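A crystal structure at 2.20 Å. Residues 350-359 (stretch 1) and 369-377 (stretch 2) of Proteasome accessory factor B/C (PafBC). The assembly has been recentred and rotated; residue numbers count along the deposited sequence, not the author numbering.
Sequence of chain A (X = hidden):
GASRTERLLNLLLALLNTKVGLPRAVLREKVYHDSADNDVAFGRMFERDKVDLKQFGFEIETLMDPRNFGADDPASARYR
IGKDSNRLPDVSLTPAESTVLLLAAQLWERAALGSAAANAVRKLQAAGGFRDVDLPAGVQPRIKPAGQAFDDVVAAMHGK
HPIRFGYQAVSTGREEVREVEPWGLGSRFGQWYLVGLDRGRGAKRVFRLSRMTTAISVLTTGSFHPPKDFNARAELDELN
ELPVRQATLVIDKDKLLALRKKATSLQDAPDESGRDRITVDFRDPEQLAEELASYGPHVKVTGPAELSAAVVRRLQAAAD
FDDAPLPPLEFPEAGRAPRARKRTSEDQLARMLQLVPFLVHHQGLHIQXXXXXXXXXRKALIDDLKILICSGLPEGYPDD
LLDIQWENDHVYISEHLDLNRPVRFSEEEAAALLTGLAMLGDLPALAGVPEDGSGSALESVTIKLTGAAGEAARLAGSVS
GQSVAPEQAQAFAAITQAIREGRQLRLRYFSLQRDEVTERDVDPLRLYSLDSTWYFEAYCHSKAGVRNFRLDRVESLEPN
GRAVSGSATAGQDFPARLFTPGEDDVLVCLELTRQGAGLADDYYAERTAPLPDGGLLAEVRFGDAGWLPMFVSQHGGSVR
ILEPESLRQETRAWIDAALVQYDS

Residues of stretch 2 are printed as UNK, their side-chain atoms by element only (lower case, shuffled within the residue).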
# COMPACT_ATOMS: atom_id res chain seq x y z
N ALA A 350 -12.88 -6.67 -1.97
CA ALA A 350 -13.98 -6.40 -2.88
C ALA A 350 -14.87 -5.30 -2.34
O ALA A 350 -15.29 -4.42 -3.08
CB ALA A 350 -14.80 -7.67 -3.11
N ARG A 351 -15.15 -5.31 -1.03
CA ARG A 351 -15.96 -4.25 -0.45
C ARG A 351 -15.27 -2.88 -0.59
O ARG A 351 -15.91 -1.89 -0.93
CB ARG A 351 -16.27 -4.56 1.01
CG ARG A 351 -17.07 -3.46 1.74
CD ARG A 351 -17.56 -3.93 3.10
NE ARG A 351 -16.44 -4.07 4.05
CZ ARG A 351 -16.04 -5.21 4.59
NH1 ARG A 351 -16.67 -6.35 4.29
NH2 ARG A 351 -15.02 -5.23 5.45
N MSE A 352 -13.98 -2.82 -0.34
CA MSE A 352 -13.24 -1.55 -0.49
C MSE A 352 -13.32 -1.02 -1.90
O MSE A 352 -13.45 0.18 -2.05
CB MSE A 352 -11.75 -1.63 -0.08
CG MSE A 352 -11.59 -1.71 1.39
SE MSE A 352 -9.74 -2.03 2.10
CE MSE A 352 -9.47 -3.82 1.45
N LEU A 353 -13.27 -1.89 -2.92
CA LEU A 353 -13.49 -1.39 -4.26
C LEU A 353 -14.87 -0.75 -4.39
O LEU A 353 -15.03 0.25 -5.10
CB LEU A 353 -13.33 -2.53 -5.28
CG LEU A 353 -11.89 -2.99 -5.46
CD1 LEU A 353 -11.91 -4.17 -6.36
CD2 LEU A 353 -11.03 -1.87 -6.06
N GLN A 354 -15.89 -1.33 -3.74
CA GLN A 354 -17.26 -0.86 -3.82
C GLN A 354 -17.50 0.37 -2.96
O GLN A 354 -18.56 0.98 -3.06
CB GLN A 354 -18.22 -1.99 -3.39
CG GLN A 354 -18.36 -3.06 -4.44
CD GLN A 354 -18.93 -4.34 -3.88
OE1 GLN A 354 -19.70 -4.34 -2.93
NE2 GLN A 354 -18.47 -5.47 -4.43
N LEU A 355 -16.55 0.72 -2.10
CA LEU A 355 -16.64 2.00 -1.42
C LEU A 355 -16.32 3.15 -2.38
O LEU A 355 -16.82 4.26 -2.20
CB LEU A 355 -15.69 2.05 -0.23
CG LEU A 355 -15.88 0.97 0.83
CD1 LEU A 355 -14.93 1.24 2.03
CD2 LEU A 355 -17.32 0.97 1.31
N VAL A 356 -15.50 2.88 -3.41
CA VAL A 356 -15.02 3.98 -4.27
C VAL A 356 -16.18 4.78 -4.87
O VAL A 356 -16.17 6.02 -4.76
CB VAL A 356 -14.04 3.43 -5.33
CG1 VAL A 356 -13.60 4.55 -6.31
CG2 VAL A 356 -12.84 2.80 -4.64
N PRO A 357 -17.22 4.17 -5.47
CA PRO A 357 -18.32 5.00 -6.04
C PRO A 357 -19.02 5.88 -5.01
O PRO A 357 -19.48 6.97 -5.37
CB PRO A 357 -19.29 3.96 -6.63
CG PRO A 357 -18.41 2.80 -6.99
CD PRO A 357 -17.35 2.75 -5.85
N PHE A 358 -19.13 5.45 -3.74
CA PHE A 358 -19.68 6.32 -2.70
C PHE A 358 -18.78 7.51 -2.43
O PHE A 358 -19.24 8.65 -2.35
CB PHE A 358 -19.87 5.56 -1.39
CG PHE A 358 -20.91 4.51 -1.46
CD1 PHE A 358 -22.27 4.85 -1.31
CD2 PHE A 358 -20.56 3.20 -1.71
CE1 PHE A 358 -23.26 3.88 -1.37
CE2 PHE A 358 -21.52 2.23 -1.79
CZ PHE A 358 -22.89 2.56 -1.64
N LEU A 359 -17.47 7.24 -2.30
CA LEU A 359 -16.50 8.26 -1.92
C LEU A 359 -16.43 9.39 -2.95
O LEU A 359 -16.18 10.54 -2.59
CB LEU A 359 -15.13 7.61 -1.72
CG LEU A 359 -14.89 6.82 -0.43
CD1 LEU A 359 -13.58 6.01 -0.51
CD2 LEU A 359 -14.82 7.75 0.80
N UNK A 369 -24.94 4.80 7.15
CA UNK A 369 -25.82 4.26 6.13
C UNK A 369 -25.08 3.27 5.24
O UNK A 369 -25.65 2.28 4.80
o UNK A 369 -28.06 7.26 4.18
o UNK A 369 -27.42 6.52 2.18
c UNK A 369 -26.40 5.42 5.35
c UNK A 369 -27.11 5.09 4.09
c UNK A 369 -27.56 6.38 3.42
N UNK A 370 -23.81 3.52 4.95
CA UNK A 370 -23.14 2.58 4.08
C UNK A 370 -22.72 1.34 4.86
O UNK A 370 -22.77 0.22 4.33
c UNK A 370 -22.52 4.24 2.29
c UNK A 370 -21.96 3.29 3.39
c UNK A 370 -21.03 2.28 2.72
N UNK A 371 -22.34 1.48 6.13
CA UNK A 371 -22.06 0.29 6.93
C UNK A 371 -23.30 -0.62 7.03
O UNK A 371 -23.20 -1.83 6.79
c UNK A 371 -21.59 0.70 8.32
N UNK A 372 -24.47 -0.03 7.28
CA UNK A 372 -25.72 -0.81 7.33
C UNK A 372 -25.96 -1.54 6.02
O UNK A 372 -26.32 -2.71 6.02
o UNK A 372 -27.72 1.64 9.13
o UNK A 372 -26.13 0.32 9.83
c UNK A 372 -26.92 0.71 8.95
c UNK A 372 -26.92 0.09 7.59
N UNK A 373 -25.76 -0.85 4.91
CA UNK A 373 -25.95 -1.44 3.59
C UNK A 373 -25.04 -2.66 3.40
O UNK A 373 -25.46 -3.67 2.82
c UNK A 373 -26.34 -1.80 -0.75
c UNK A 373 -24.54 -1.21 0.35
c UNK A 373 -25.60 -0.95 1.14
n UNK A 373 -25.02 -1.74 -0.82
n UNK A 373 -26.72 -1.33 0.43
c UNK A 373 -25.68 -0.39 2.53
N UNK A 374 -23.78 -2.57 3.83
CA UNK A 374 -22.90 -3.73 3.73
C UNK A 374 -23.06 -4.72 4.89
O UNK A 374 -22.43 -5.79 4.87
c UNK A 374 -21.42 -3.29 3.63
c UNK A 374 -20.49 -1.77 -0.22
c UNK A 374 -20.66 -0.92 0.85
c UNK A 374 -21.07 -2.75 2.28
c UNK A 374 -20.95 -1.41 2.08
c UNK A 374 -20.60 -3.11 -0.03
c UNK A 374 -20.89 -3.60 1.21
N UNK A 375 -23.88 -4.41 5.90
CA UNK A 375 -24.10 -5.37 6.97
C UNK A 375 -22.95 -5.48 7.94
O UNK A 375 -22.79 -6.53 8.57
N UNK A 376 -22.14 -4.43 8.08
CA UNK A 376 -21.03 -4.42 9.00
C UNK A 376 -21.20 -3.26 9.95
O UNK A 376 -22.00 -2.36 9.74
c UNK A 376 -19.63 -3.07 7.39
c UNK A 376 -18.29 -2.74 6.72
c UNK A 376 -19.67 -4.33 8.27
c UNK A 376 -19.46 -5.61 7.45
N UNK A 377 -20.42 -3.29 11.03
CA UNK A 377 -20.50 -2.22 12.00
C UNK A 377 -19.90 -0.92 11.44
O UNK A 377 -19.10 -0.90 10.51
c UNK A 377 -19.79 -2.63 13.30
o UNK A 377 -18.38 -2.62 13.16

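Position 369 lies in a helix that begins earlier in the chain and has a side chain of three carbons, the third carrying two oxygens. Its nearer carboxylate oxygen stays 6.1 Å from Phe 358 CE1, and the unbranched, carboxylate-tipped chain is that of Glu 369. At position 370 a single carbon carries two more. Its CA-to-CB bond points toward stretch 1, where one arm lies over a face of the Phe 358 ring and the other approaches Leu 355. Three carbons branched at CB identify Val 370; its CG2 is 3.7 Å from Phe 358 CD1, and its CG1 is 4.2 Å from Leu 355 CD2.

Position 371 has one side-chain carbon, directed away from stretch 1, and is Ala 371. Position 372 has two carbons, the second bearing two oxygens, and remains out of reach of the partner helix: Asp 372, one methylene shorter than Glu 369. At position 373 one carbon leads to a five-membered ring of three carbons and two nitrogens, an imidazole, and therefore His 373. Although its CA-to-CB bond points toward stretch 1, the nearest approach is 4.6 Å, His 373 CD2 to Phe 358 CZ.

Position 374 carries one carbon and a six-carbon ring, without a hydroxyl oxygen, and is surrounded by Arg 351, Gln 354, Leu 355 and Phe 358. This is Phe 374, a knob filling the hole between those four side chains. Arg 351 CG lies over one face, 4.0 Å from the ring centroid, while Gln 354 OE1 meets the ring edge 3.3 Å from Phe 374 CE1.

Position 375 has no side-chain atoms. It is Gly 375, and its positive phi, which favours glycine, belongs to a Schellman motif closing the helix. At position 376 four carbons fork at the first, with one arm two carbons long, and the end of this longer arm lies over one face of the Arg 351 guanidinium. This is Ile 376, with Ile 376 CD1 3.5 Å from Arg 351 NE. Position 377 has one carbon and one oxygen and is Ser 377, whose side chain caps the start of the next helix.

The two helices run at 142° to each other, with their axes 12.2 Å apart at closest approach, a separation bridged by side chains from both helices. No hydrogen bond joins the stretches; the contact is made by packing, burying 362 Å² summed over both sides. Two CH-pi contacts run in opposite senses, Phe 374 receiving an aliphatic carbon of Arg 351 and Phe 358 receiving a methyl of Val 370. Leu 355 and Phe 358 each touch both Val 370 and Phe 374, so the apolar packing is continuous.

Stretch 2 369-377: EVADHFGIS
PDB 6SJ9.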